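Local structure of uncharacterized protein ydaL (Escherichia coli, 3QD7) at residues Asp16-Ser21 with Ile95-Val100; Phe9-Phe14 with Val100-Thr105; Gln22-Arg27 with Gln111-Ala116; Leu80-Lys85 with Ser123-Val128; Ala48-Leu53 with Lys62-Phe67. The protein binds DNA and cuts it as an endonuclease, this chain being the fragment that carries its Smr (small MutS-related) domain. One frame throughout, in Å; residues are numbered along the deposited sequence.

Contact 1: residues Asp16-Ser21 with Ile95-Val100; sequences DIIPLS and IVRSYV
The loop leading to edge strand 25-27 runs across helix 92-105 here, and Ser98 and Arg97 of the helix take hold of its backbone at Ile18 and Pro19. Ser98 OG accepts the N-H of Ile18 in a nearly straight bond (172°), with Ile18 N and OG 2.8 Å apart. With OG anti to the carbonyl carbon (chi1 -67°), the hydroxyl lies beside its own backbone N, where it also bonds to Asn94 O one helical turn back. Arg97 NH2 donates to Pro19 O at 2.9 Å; the oxygen lies near the guanidinium plane, while the nitrogen stands well above the plane of the carbonyl. NH2 also makes a weak bond to Ile18 O. In this alpha/beta/alpha fold the N-terminal loop passes over a helix that packs on the sheet. The other terminal nitrogen, Arg97 NH1, bonds to Gln22 O, so an alanine at Arg97 would probably leave the Ile18, Pro19 and Gln22 carbonyls without this donor and the loop less firmly held. Ile18 CG2 packs against Arg97 NH2 at 3.5 Å, the two side chains at about a right angle. Further out, Ile17 CD1 touches Ile95 CD1 at 4.0 Å. A water donates to both Asp16 O and Ser98 O.

Contact 2: residues Phe9-Phe14 with Val100-Thr105; sequences FLTTGF and VARWLT
Arg102 and Trp103, neighbours on helix 92-105, both reach the backbone of the 9-14 loop. The guanidinium of Arg102 meets Gly13 O end-on: NH1 and NH2 each donate to that one oxygen at 3.1 Å, from the same face of the carbonyl and with the oxygen near the guanidinium plane. Arg102 CG is anti to the backbone N (chi1 164°), and the chain bends at chi3 on its way to Gly13. NH1 adds a weak bond to Thr11 O. Thr11 O also accepts from Trp103 NE1 at 2.9 Å; the oxygen lies in the indole plane, while the nitrogen sits above the plane of the carbonyl. Leu10 covers one face of the indole, with CB 3.9 Å from the centroid of the five-membered ring in a CH-pi contact and CD1 displaced toward the rim. The loop is an irregular N-terminal segment that crosses the helix on its way to edge strand 25-27 of the alpha/beta/alpha fold, bound through main-chain carbonyls instead of strand pairing. Gly13 has a positive phi (91°), at which a CB would be jammed against the carbonyl oxygen of Thr12. In the second shell, Asp16 OD1 forms a salt bridge with Arg102 NH2 and probably helps to hold the guanidinium in place. Glu106 OE2 bonds to Thr11 OG1, and Arg61 NH1 to Leu10 O. The Trp103 ring also meets that of Tyr99.

Contact 3: residues Gln22-Arg27 with Gln111-Ala116; sequences QPLEFR and QAYCTA
Phe26 lays its CB over one face of the Tyr113 ring, 3.4 Å from the centroid in a close CH-pi contact. The two aromatic rings are inclined by 27° and slid apart, with centroids 5.3 Å from each other, so they barely overlap; the methylene, rather than the phenyl, covers the tyrosine. Tyr113 CG stands between its backbone N and carbonyl carbon (chi1 58°). The ring beyond it comes against Leu24 as well as Phe26, with Leu24 CG 3.9 Å from Tyr113 CE1 and the leucine and tyrosine side chains crossing obliquely. The phenol oxygen bonds weakly to Ala101 O of helix 92-105, and Thr105 of that helix touches both aromatic residues. Beneath the side chains, Phe26 N bonds to Tyr113 O and Tyr113 N to Phe26 O, each at 2.9 Å. At the loop end a side chain joins in: Thr115 OG1 accepts from Leu24 N at 2.9 Å, while Thr115 N makes a weak bond to Leu24 O. On the other sheet face, Glu25 CG rests against Cys114 CB. This is antiparallel pairing of edge strand 25-27 with strand 110-115, Phe26 and Tyr113 forming the hydrogen-bonded pair, on one border of the mixed sheet.

Contact 4: residues Leu80-Lys85 with Ser123-Val128; sequences LIIHGK and SGACYV
The His83 imidazole has Gly124 O over one face, 3.3 Å above the ring plane and offset toward the rim, with Ala125 CA on that face too. At the ring edge, His83 NE2 donates to Ser123 O at 3.3 Å, the oxygen lying 15° out of the ring plane. Gly124 O itself is gripped by two amides, His83 N at 2.9 Å and Gly84 N at 2.8 Å. His83 CG stands between the backbone N and the carbonyl carbon (chi1 49°), on the side of the Gly124 peptide. An alanine at His83 would probably leave Ser123 O without its imidazole donor and open a gap over the Gly124 peptide. A CB on Gly124 would be tight against Lys85 CG and Gly84 C. The strands proper pair through two main-chain bonds of 2.8 Å, Ile81 N to Cys126 O and Cys126 N to Ile81 O. On one face of the sheet Leu80 CD1 fits against Ala125 CB at 3.7 Å and also touches Tyr127 CD1; on the other, Ile81 CD1 meets Val128 CG2. Strands 78-82 and 125-130 run antiparallel in the interior of the sheet, flanked by 49-51 and 110-115, and helix 92-105 covers the face of Ile81 and Val128 through Leu104, while its Val96 and Arg97 touch His83.

Contact 5: residues Ala48-Leu53 with Lys62-Phe67; sequences ASLNLL and KMVFSF
Met63 O accepts Phe67 N at 2.7 Å, a bond of helix 57-73 that belongs to the turn facing Leu50; between strand and helix the contact is apolar. Leu50 CB sits over the centre of the Phe67 ring, 3.6 Å from the centroid and only 8° off the ring normal. Phe67 CG is anti to its backbone N (chi1 174°), and the ring beyond it takes Leu50 on its face and Ala48 C at its edge. Both Leu50 methyls lie against Phe67 CB, and Leu50 CD2 also touches Val64 CG2 at 3.8 Å. That same Val64 CG2 receives Leu52 CD2, also at 3.8 Å, and both leucines cross Val64 at about a right angle. The bent Met63 chain brings CE to 3.7 Å from Asn51 O and near Leu52 CD1. Strand 49-51 and helix 57-73 run nearly antiparallel (166°), the helix packed on the strand as the crossover of a beta-alpha-beta unit that returns to parallel strand 78-82.

Contacts 4 and 5 are buried, whereas contacts 1, 2 and 3 are partly exposed and tie N-terminal segments to the rest of the fold. Contacts 1 and 2 lie on successive turns of helix 92-105, share Val100, and use arginines to hold loop carbonyls; Ile18 of the first packs on Ala101 of the second. Contacts 3 and 4 are antiparallel strand pairs in one sheet, joined where Cys114 O receives Tyr127 N, but one is at its border and the other inside. Contact 5, about 17 Å from contact 3 between centres, is side-chain packing of helix on strand; Leu50 N bonds to Leu80 O, linking it to contact 4.

Contact 1: residues Asp16-Ser21 with Ile95-Val100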
# COMPACT_ATOMS: atom_id res chain seq x y z
N ASP A 16 -4.00 -13.71 -4.90
CA ASP A 16 -3.57 -13.57 -6.27
C ASP A 16 -2.13 -13.02 -6.25
O ASP A 16 -1.91 -11.82 -6.12
CB ASP A 16 -4.55 -12.64 -7.04
CG ASP A 16 -5.37 -11.69 -6.12
OD1 ASP A 16 -5.67 -12.03 -4.94
OD2 ASP A 16 -5.75 -10.58 -6.59
N ILE A 17 -1.16 -13.94 -6.36
CA ILE A 17 0.26 -13.59 -6.27
C ILE A 17 0.68 -12.80 -7.49
O ILE A 17 0.39 -13.20 -8.62
CB ILE A 17 1.15 -14.84 -6.09
CG1 ILE A 17 0.83 -15.48 -4.73
CG2 ILE A 17 2.64 -14.49 -6.15
CD1 ILE A 17 1.31 -16.92 -4.58
N ILE A 18 1.33 -11.66 -7.25
CA ILE A 18 1.78 -10.81 -8.35
C ILE A 18 3.21 -11.18 -8.79
O ILE A 18 4.14 -11.19 -7.96
CB ILE A 18 1.63 -9.30 -8.04
CG1 ILE A 18 0.20 -8.98 -7.62
CG2 ILE A 18 2.02 -8.42 -9.27
CD1 ILE A 18 0.11 -7.72 -6.86
N PRO A 19 3.37 -11.51 -10.08
CA PRO A 19 4.71 -11.85 -10.58
C PRO A 19 5.67 -10.70 -10.36
O PRO A 19 5.25 -9.55 -10.36
CB PRO A 19 4.46 -12.08 -12.07
CG PRO A 19 3.04 -12.59 -12.11
CD PRO A 19 2.31 -11.81 -11.05
N LEU A 20 6.96 -11.01 -10.17
CA LEU A 20 7.96 -9.97 -9.92
C LEU A 20 8.09 -9.02 -11.11
O LEU A 20 8.48 -7.85 -10.96
CB LEU A 20 9.33 -10.60 -9.60
CG LEU A 20 9.51 -11.48 -8.36
CD1 LEU A 20 10.98 -11.94 -8.31
CD2 LEU A 20 9.10 -10.78 -7.06
N SER A 21 7.75 -9.53 -12.29
CA SER A 21 7.78 -8.77 -13.53
C SER A 21 6.62 -7.78 -13.64
O SER A 21 6.67 -6.90 -14.50
CB SER A 21 7.77 -9.72 -14.74
OG SER A 21 6.47 -10.28 -14.95
N ILE A 95 4.94 -11.96 -1.36
CA ILE A 95 3.67 -12.35 -0.75
C ILE A 95 3.06 -11.14 -0.02
O ILE A 95 1.88 -10.82 -0.20
CB ILE A 95 3.82 -13.55 0.23
CG1 ILE A 95 4.27 -14.83 -0.50
CG2 ILE A 95 2.52 -13.79 0.96
CD1 ILE A 95 3.47 -15.18 -1.74
N VAL A 96 3.88 -10.49 0.80
CA VAL A 96 3.50 -9.23 1.43
C VAL A 96 3.03 -8.18 0.40
O VAL A 96 1.98 -7.58 0.58
CB VAL A 96 4.61 -8.65 2.33
CG1 VAL A 96 4.20 -7.25 2.90
CG2 VAL A 96 4.90 -9.59 3.50
N ARG A 97 3.83 -7.97 -0.65
CA ARG A 97 3.52 -7.04 -1.72
C ARG A 97 2.15 -7.38 -2.33
O ARG A 97 1.35 -6.49 -2.62
CB ARG A 97 4.61 -7.10 -2.81
CG ARG A 97 4.50 -5.95 -3.86
CD ARG A 97 5.61 -6.00 -4.90
NE ARG A 97 5.47 -7.15 -5.79
CZ ARG A 97 5.32 -7.09 -7.11
NH1 ARG A 97 5.28 -5.91 -7.75
NH2 ARG A 97 5.19 -8.22 -7.79
N SER A 98 1.90 -8.68 -2.53
CA SER A 98 0.64 -9.13 -3.18
C SER A 98 -0.58 -8.88 -2.29
O SER A 98 -1.62 -8.46 -2.79
CB SER A 98 0.70 -10.59 -3.62
OG SER A 98 1.63 -10.74 -4.66
N TYR A 99 -0.42 -9.11 -0.99
CA TYR A 99 -1.47 -8.80 -0.03
C TYR A 99 -1.72 -7.32 0.04
O TYR A 99 -2.88 -6.88 0.11
CB TYR A 99 -1.14 -9.35 1.36
CG TYR A 99 -1.65 -10.75 1.59
CD1 TYR A 99 -3.02 -11.06 1.44
CD2 TYR A 99 -0.78 -11.79 1.93
CE1 TYR A 99 -3.50 -12.35 1.66
CE2 TYR A 99 -1.25 -13.10 2.14
CZ TYR A 99 -2.61 -13.36 2.00
OH TYR A 99 -3.08 -14.62 2.19
N VAL A 100 -0.63 -6.52 0.03
CA VAL A 100 -0.79 -5.06 0.11
C VAL A 100 -1.56 -4.56 -1.13
O VAL A 100 -2.44 -3.71 -1.03
CB VAL A 100 0.59 -4.31 0.27
CG1 VAL A 100 0.41 -2.80 0.04
CG2 VAL A 100 1.24 -4.58 1.67
O HOH W 1 -2.99 -9.68 -4.77

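Contact 2: residues Phe9-Phe14 with Val100-Thr105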
# COMPACT_ATOMS: atom_id res chain seq x y z
N PHE A 9 -11.40 -5.27 8.01
CA PHE A 9 -12.06 -5.91 6.87
C PHE A 9 -11.11 -6.44 5.80
O PHE A 9 -11.55 -7.03 4.81
CB PHE A 9 -13.08 -4.94 6.23
CG PHE A 9 -12.54 -3.56 5.96
CD1 PHE A 9 -12.99 -2.48 6.71
CD2 PHE A 9 -11.60 -3.34 4.92
CE1 PHE A 9 -12.50 -1.19 6.47
CE2 PHE A 9 -11.11 -2.05 4.66
CZ PHE A 9 -11.55 -0.97 5.45
N LEU A 10 -9.81 -6.23 5.97
CA LEU A 10 -8.82 -6.75 5.02
C LEU A 10 -8.89 -8.29 4.92
O LEU A 10 -8.92 -8.99 5.94
CB LEU A 10 -7.41 -6.28 5.40
CG LEU A 10 -7.25 -4.75 5.50
CD1 LEU A 10 -5.82 -4.35 5.61
CD2 LEU A 10 -7.86 -4.04 4.28
N THR A 11 -8.90 -8.81 3.69
CA THR A 11 -9.18 -10.23 3.48
C THR A 11 -7.92 -10.99 3.11
O THR A 11 -6.98 -10.43 2.53
CB THR A 11 -10.28 -10.48 2.37
OG1 THR A 11 -9.80 -10.02 1.11
CG2 THR A 11 -11.63 -9.79 2.72
N THR A 12 -7.89 -12.27 3.45
CA THR A 12 -6.81 -13.14 3.05
C THR A 12 -7.43 -14.27 2.24
O THR A 12 -8.65 -14.33 2.07
CB THR A 12 -6.05 -13.73 4.26
OG1 THR A 12 -6.95 -14.49 5.05
CG2 THR A 12 -5.46 -12.63 5.12
N GLY A 13 -6.60 -15.16 1.73
CA GLY A 13 -7.13 -16.37 1.12
C GLY A 13 -7.36 -16.16 -0.34
O GLY A 13 -7.86 -15.11 -0.76
N PHE A 14 -7.00 -17.17 -1.13
CA PHE A 14 -7.03 -17.07 -2.59
C PHE A 14 -6.22 -15.84 -3.02
O PHE A 14 -6.61 -15.10 -3.94
CB PHE A 14 -8.47 -17.07 -3.13
CG PHE A 14 -9.25 -18.31 -2.77
CD1 PHE A 14 -9.31 -19.39 -3.66
CD2 PHE A 14 -9.90 -18.42 -1.55
CE1 PHE A 14 -10.01 -20.54 -3.33
CE2 PHE A 14 -10.60 -19.58 -1.21
CZ PHE A 14 -10.66 -20.63 -2.10
N VAL A 100 -0.63 -6.52 0.03
CA VAL A 100 -0.79 -5.06 0.11
C VAL A 100 -1.56 -4.56 -1.13
O VAL A 100 -2.44 -3.71 -1.03
CB VAL A 100 0.59 -4.31 0.27
CG1 VAL A 100 0.41 -2.80 0.04
CG2 VAL A 100 1.24 -4.58 1.67
N ALA A 101 -1.25 -5.13 -2.29
CA ALA A 101 -1.98 -4.80 -3.52
C ALA A 101 -3.50 -4.98 -3.37
O ALA A 101 -4.27 -4.15 -3.82
CB ALA A 101 -1.47 -5.62 -4.69
N ARG A 102 -3.92 -6.09 -2.77
CA ARG A 102 -5.34 -6.35 -2.57
C ARG A 102 -5.90 -5.46 -1.47
O ARG A 102 -6.96 -4.86 -1.65
CB ARG A 102 -5.54 -7.81 -2.16
CG ARG A 102 -6.90 -8.08 -1.56
CD ARG A 102 -6.92 -9.41 -0.87
NE ARG A 102 -7.01 -10.49 -1.85
CZ ARG A 102 -7.31 -11.74 -1.54
NH1 ARG A 102 -7.55 -12.07 -0.28
NH2 ARG A 102 -7.38 -12.65 -2.51
N TRP A 103 -5.22 -5.39 -0.33
CA TRP A 103 -5.75 -4.64 0.83
C TRP A 103 -6.04 -3.18 0.53
O TRP A 103 -7.04 -2.64 1.01
CB TRP A 103 -4.80 -4.75 2.02
CG TRP A 103 -4.63 -6.15 2.53
CD1 TRP A 103 -5.50 -7.20 2.37
CD2 TRP A 103 -3.53 -6.65 3.29
NE1 TRP A 103 -4.99 -8.33 2.99
CE2 TRP A 103 -3.79 -8.01 3.57
CE3 TRP A 103 -2.38 -6.07 3.80
CZ2 TRP A 103 -2.91 -8.80 4.32
CZ3 TRP A 103 -1.51 -6.85 4.54
CH2 TRP A 103 -1.78 -8.21 4.78
N LEU A 104 -5.19 -2.55 -0.29
CA LEU A 104 -5.37 -1.14 -0.58
C LEU A 104 -6.64 -0.91 -1.38
O LEU A 104 -7.29 0.10 -1.17
CB LEU A 104 -4.16 -0.52 -1.27
CG LEU A 104 -2.88 -0.45 -0.45
CD1 LEU A 104 -1.68 0.01 -1.31
CD2 LEU A 104 -3.05 0.41 0.79
N THR A 105 -6.99 -1.84 -2.27
CA THR A 105 -8.22 -1.68 -3.07
C THR A 105 -9.49 -1.82 -2.20
O THR A 105 -10.58 -1.40 -2.61
CB THR A 105 -8.33 -2.67 -4.24
OG1 THR A 105 -8.53 -3.99 -3.73
CG2 THR A 105 -7.06 -2.65 -5.13

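Contact 3: residues Gln22-Arg27 with Gln111-Ala116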
# COMPACT_ATOMS: atom_id res chain seq x y z
N GLN A 22 5.59 -7.93 -12.79
CA GLN A 22 4.51 -6.94 -12.73
C GLN A 22 4.70 -5.91 -11.60
O GLN A 22 4.85 -6.28 -10.43
CB GLN A 22 3.13 -7.60 -12.66
CG GLN A 22 2.75 -8.32 -13.96
CD GLN A 22 1.42 -9.06 -13.89
OE1 GLN A 22 0.61 -8.89 -12.96
NE2 GLN A 22 1.18 -9.89 -14.91
N PRO A 23 4.66 -4.61 -11.96
CA PRO A 23 4.68 -3.55 -10.96
C PRO A 23 3.34 -3.49 -10.26
O PRO A 23 2.39 -4.16 -10.69
CB PRO A 23 4.86 -2.29 -11.79
CG PRO A 23 4.18 -2.60 -13.08
CD PRO A 23 4.48 -4.06 -13.33
N LEU A 24 3.29 -2.73 -9.18
CA LEU A 24 2.06 -2.43 -8.48
C LEU A 24 1.50 -1.20 -9.15
O LEU A 24 2.17 -0.18 -9.19
CB LEU A 24 2.34 -2.16 -6.98
CG LEU A 24 1.79 -3.18 -5.99
CD1 LEU A 24 2.07 -4.63 -6.40
CD2 LEU A 24 2.27 -2.89 -4.58
N GLU A 25 0.31 -1.31 -9.72
CA GLU A 25 -0.41 -0.17 -10.25
C GLU A 25 -1.92 -0.37 -10.13
O GLU A 25 -2.45 -1.47 -10.40
CB GLU A 25 -0.03 0.09 -11.69
CG GLU A 25 1.33 0.77 -11.89
CD GLU A 25 1.67 0.92 -13.36
OE1 GLU A 25 0.89 0.39 -14.18
OE2 GLU A 25 2.70 1.57 -13.69
N PHE A 26 -2.61 0.67 -9.69
CA PHE A 26 -4.05 0.60 -9.48
C PHE A 26 -4.57 2.01 -9.56
O PHE A 26 -3.96 2.92 -8.99
CB PHE A 26 -4.39 -0.02 -8.09
CG PHE A 26 -5.85 0.08 -7.72
CD1 PHE A 26 -6.79 -0.76 -8.29
CD2 PHE A 26 -6.26 1.00 -6.78
CE1 PHE A 26 -8.17 -0.65 -7.95
CE2 PHE A 26 -7.60 1.11 -6.42
CZ PHE A 26 -8.56 0.27 -7.03
N ARG A 27 -5.69 2.19 -10.25
CA ARG A 27 -6.34 3.48 -10.34
C ARG A 27 -7.85 3.25 -10.40
O ARG A 27 -8.33 2.47 -11.23
CB ARG A 27 -5.83 4.23 -11.57
CG ARG A 27 -6.44 5.62 -11.78
CD ARG A 27 -5.99 6.21 -13.14
NE ARG A 27 -6.32 5.32 -14.26
CZ ARG A 27 -5.53 5.10 -15.31
NH1 ARG A 27 -4.36 5.72 -15.40
NH2 ARG A 27 -5.91 4.27 -16.27
N GLN A 111 -7.47 5.99 -3.65
CA GLN A 111 -7.77 6.38 -5.04
C GLN A 111 -6.91 5.64 -6.06
O GLN A 111 -7.36 5.32 -7.16
CB GLN A 111 -7.58 7.89 -5.24
CG GLN A 111 -8.40 8.79 -4.32
CD GLN A 111 -7.82 10.19 -4.20
OE1 GLN A 111 -8.51 11.20 -4.40
NE2 GLN A 111 -6.54 10.26 -3.89
N ALA A 112 -5.64 5.42 -5.71
CA ALA A 112 -4.68 4.85 -6.62
C ALA A 112 -3.45 4.41 -5.84
O ALA A 112 -3.21 4.86 -4.73
CB ALA A 112 -4.28 5.91 -7.69
N TYR A 113 -2.64 3.55 -6.46
CA TYR A 113 -1.30 3.30 -6.00
C TYR A 113 -0.41 2.93 -7.19
O TYR A 113 -0.92 2.63 -8.29
CB TYR A 113 -1.23 2.24 -4.87
CG TYR A 113 -1.79 0.86 -5.19
CD1 TYR A 113 -1.12 -0.02 -5.99
CD2 TYR A 113 -3.01 0.45 -4.64
CE1 TYR A 113 -1.63 -1.27 -6.28
CE2 TYR A 113 -3.52 -0.83 -4.92
CZ TYR A 113 -2.83 -1.67 -5.73
OH TYR A 113 -3.31 -2.91 -6.02
N CYS A 114 0.90 2.98 -6.97
CA CYS A 114 1.88 2.56 -7.98
C CYS A 114 3.25 2.33 -7.34
O CYS A 114 3.51 2.79 -6.23
CB CYS A 114 2.00 3.58 -9.10
SG CYS A 114 2.82 5.10 -8.57
N THR A 115 4.12 1.62 -8.05
CA THR A 115 5.46 1.32 -7.54
C THR A 115 6.19 2.66 -7.28
O THR A 115 6.01 3.60 -8.03
CB THR A 115 6.20 0.35 -8.51
OG1 THR A 115 5.45 -0.87 -8.62
CG2 THR A 115 7.55 -0.02 -8.00
N ALA A 116 6.94 2.75 -6.19
CA ALA A 116 7.69 3.96 -5.84
C ALA A 116 8.89 4.21 -6.76
O ALA A 116 9.38 3.30 -7.40
CB ALA A 116 8.17 3.86 -4.41

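Contact 4: residues Leu80-Lys85 with Ser123-Val128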
# COMPACT_ATOMS: atom_id res chain seq x y z
N LEU A 80 3.40 6.11 1.85
CA LEU A 80 4.35 5.16 1.30
C LEU A 80 4.27 3.85 2.07
O LEU A 80 4.37 3.83 3.30
CB LEU A 80 5.78 5.73 1.44
CG LEU A 80 6.93 4.84 0.94
CD1 LEU A 80 6.82 4.67 -0.57
CD2 LEU A 80 8.23 5.53 1.29
N ILE A 81 4.12 2.74 1.36
CA ILE A 81 4.21 1.46 2.04
C ILE A 81 5.42 0.66 1.56
O ILE A 81 5.58 0.42 0.37
CB ILE A 81 2.92 0.61 1.89
CG1 ILE A 81 1.67 1.41 2.33
CG2 ILE A 81 3.05 -0.70 2.68
CD1 ILE A 81 0.39 0.65 2.04
N ILE A 82 6.24 0.22 2.52
CA ILE A 82 7.48 -0.49 2.25
C ILE A 82 7.32 -1.97 2.53
O ILE A 82 7.25 -2.40 3.70
CB ILE A 82 8.65 0.06 3.13
CG1 ILE A 82 8.64 1.61 3.12
CG2 ILE A 82 10.01 -0.52 2.67
CD1 ILE A 82 9.36 2.29 4.29
N HIS A 83 7.24 -2.75 1.46
CA HIS A 83 7.09 -4.21 1.60
C HIS A 83 8.39 -4.99 1.37
O HIS A 83 8.54 -6.09 1.89
CB HIS A 83 6.02 -4.72 0.65
CG HIS A 83 6.19 -4.22 -0.75
ND1 HIS A 83 5.35 -3.29 -1.31
CD2 HIS A 83 7.12 -4.52 -1.69
CE1 HIS A 83 5.75 -3.03 -2.54
NE2 HIS A 83 6.83 -3.76 -2.78
N GLY A 84 9.33 -4.41 0.61
CA GLY A 84 10.59 -5.08 0.33
C GLY A 84 10.63 -5.70 -1.06
O GLY A 84 9.60 -5.81 -1.72
N LYS A 85 11.83 -6.10 -1.49
CA LYS A 85 12.02 -6.75 -2.80
C LYS A 85 12.28 -8.23 -2.58
O LYS A 85 13.02 -8.62 -1.69
CB LYS A 85 13.19 -6.10 -3.57
CG LYS A 85 13.19 -4.57 -3.63
CD LYS A 85 14.41 -4.03 -4.39
CE LYS A 85 14.44 -2.49 -4.43
NZ LYS A 85 15.49 -2.00 -5.42
N SER A 123 11.16 -0.62 -6.39
CA SER A 123 10.32 -1.81 -6.48
C SER A 123 10.03 -2.48 -5.11
O SER A 123 9.21 -3.40 -5.02
CB SER A 123 10.90 -2.81 -7.50
OG SER A 123 11.88 -3.63 -6.89
N GLY A 124 10.68 -2.01 -4.04
CA GLY A 124 10.34 -2.50 -2.69
C GLY A 124 9.26 -1.71 -1.96
O GLY A 124 8.98 -1.99 -0.79
N ALA A 125 8.65 -0.72 -2.61
CA ALA A 125 7.67 0.14 -1.92
C ALA A 125 6.63 0.63 -2.86
O ALA A 125 6.85 0.65 -4.08
CB ALA A 125 8.39 1.34 -1.27
N CYS A 126 5.49 1.07 -2.34
CA CYS A 126 4.54 1.74 -3.22
C CYS A 126 3.95 3.01 -2.62
O CYS A 126 3.77 3.13 -1.39
CB CYS A 126 3.46 0.78 -3.73
SG CYS A 126 2.33 0.26 -2.46
N TYR A 127 3.69 3.96 -3.51
CA TYR A 127 3.00 5.22 -3.23
C TYR A 127 1.54 4.91 -3.23
O TYR A 127 1.09 4.14 -4.08
CB TYR A 127 3.21 6.20 -4.40
CG TYR A 127 4.61 6.69 -4.56
CD1 TYR A 127 5.42 6.85 -3.45
CD2 TYR A 127 5.11 7.03 -5.82
CE1 TYR A 127 6.70 7.32 -3.57
CE2 TYR A 127 6.41 7.50 -5.95
CZ TYR A 127 7.19 7.64 -4.80
OH TYR A 127 8.46 8.11 -4.86
N VAL A 128 0.80 5.55 -2.34
CA VAL A 128 -0.63 5.36 -2.28
C VAL A 128 -1.30 6.74 -2.25
O VAL A 128 -0.92 7.60 -1.44
CB VAL A 128 -1.04 4.51 -1.02
CG1 VAL A 128 -2.55 4.21 -1.00
CG2 VAL A 128 -0.21 3.23 -0.91

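Contact 5: residues Ala48-Leu53 with Lys62-Phe67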
# COMPACT_ATOMS: atom_id res chain seq x y z
N ALA A 48 4.49 9.49 7.08
CA ALA A 48 3.57 9.11 6.00
C ALA A 48 4.02 7.82 5.42
O ALA A 48 3.61 7.48 4.33
CB ALA A 48 3.58 10.16 4.90
N SER A 49 4.89 7.09 6.11
CA SER A 49 5.38 5.85 5.56
C SER A 49 5.24 4.68 6.53
O SER A 49 5.24 4.88 7.73
CB SER A 49 6.82 6.01 5.04
OG SER A 49 7.76 5.98 6.09
N LEU A 50 5.03 3.49 6.00
CA LEU A 50 4.78 2.31 6.79
C LEU A 50 5.80 1.23 6.42
O LEU A 50 5.84 0.77 5.29
CB LEU A 50 3.35 1.81 6.53
CG LEU A 50 2.95 0.49 7.20
CD1 LEU A 50 2.83 0.69 8.73
CD2 LEU A 50 1.66 -0.06 6.61
N ASN A 51 6.60 0.82 7.40
CA ASN A 51 7.65 -0.17 7.21
C ASN A 51 7.26 -1.60 7.62
O ASN A 51 7.15 -1.93 8.81
CB ASN A 51 8.93 0.34 7.92
CG ASN A 51 10.10 -0.63 7.84
OD1 ASN A 51 11.15 -0.37 8.41
ND2 ASN A 51 9.93 -1.72 7.14
N LEU A 52 7.07 -2.47 6.61
CA LEU A 52 6.57 -3.84 6.79
C LEU A 52 7.66 -4.90 6.66
O LEU A 52 7.36 -6.12 6.63
CB LEU A 52 5.55 -4.14 5.70
CG LEU A 52 4.05 -3.97 5.93
CD1 LEU A 52 3.75 -3.00 7.02
CD2 LEU A 52 3.32 -3.65 4.62
N LEU A 53 8.90 -4.45 6.54
CA LEU A 53 10.02 -5.38 6.37
C LEU A 53 10.08 -6.37 7.51
O LEU A 53 9.95 -5.98 8.69
CB LEU A 53 11.35 -4.63 6.22
CG LEU A 53 11.42 -3.70 5.03
CD1 LEU A 53 12.64 -2.81 5.19
CD2 LEU A 53 11.50 -4.45 3.69
N LYS A 62 -2.67 -6.23 10.17
CA LYS A 62 -3.03 -5.34 11.29
C LYS A 62 -2.39 -3.95 11.15
O LYS A 62 -3.04 -2.94 11.40
CB LYS A 62 -2.65 -6.00 12.63
CG LYS A 62 -3.32 -7.37 12.86
CD LYS A 62 -3.29 -7.84 14.35
CE LYS A 62 -1.88 -8.16 14.81
NZ LYS A 62 -1.88 -9.17 15.91
N MET A 63 -1.12 -3.89 10.75
CA MET A 63 -0.40 -2.62 10.57
C MET A 63 -0.96 -1.76 9.42
O MET A 63 -1.15 -0.57 9.56
CB MET A 63 1.09 -2.90 10.34
CG MET A 63 1.81 -3.51 11.54
SD MET A 63 3.43 -4.19 11.11
CE MET A 63 4.42 -2.70 11.14
N VAL A 64 -1.23 -2.39 8.29
CA VAL A 64 -1.76 -1.66 7.13
C VAL A 64 -3.12 -1.04 7.47
O VAL A 64 -3.39 0.12 7.19
CB VAL A 64 -1.82 -2.61 5.86
CG1 VAL A 64 -2.63 -2.00 4.71
CG2 VAL A 64 -0.39 -3.01 5.41
N PHE A 65 -3.98 -1.85 8.08
CA PHE A 65 -5.30 -1.41 8.46
C PHE A 65 -5.19 -0.24 9.42
O PHE A 65 -5.76 0.82 9.19
CB PHE A 65 -6.07 -2.55 9.09
CG PHE A 65 -7.44 -2.18 9.54
CD1 PHE A 65 -7.74 -2.10 10.90
CD2 PHE A 65 -8.44 -1.92 8.61
CE1 PHE A 65 -9.02 -1.77 11.34
CE2 PHE A 65 -9.74 -1.60 9.04
CZ PHE A 65 -10.02 -1.51 10.40
N SER A 66 -4.42 -0.43 10.49
CA SER A 66 -4.23 0.60 11.49
C SER A 66 -3.56 1.87 10.91
O SER A 66 -3.95 3.00 11.23
CB SER A 66 -3.41 0.02 12.64
OG SER A 66 -3.31 0.95 13.69
N PHE A 67 -2.55 1.67 10.06
CA PHE A 67 -1.81 2.79 9.46
C PHE A 67 -2.71 3.60 8.53
O PHE A 67 -2.74 4.83 8.58
CB PHE A 67 -0.59 2.26 8.69
CG PHE A 67 0.16 3.31 7.92
CD1 PHE A 67 0.99 4.24 8.58
CD2 PHE A 67 0.06 3.37 6.51
CE1 PHE A 67 1.71 5.21 7.85
CE2 PHE A 67 0.78 4.33 5.78
CZ PHE A 67 1.60 5.26 6.45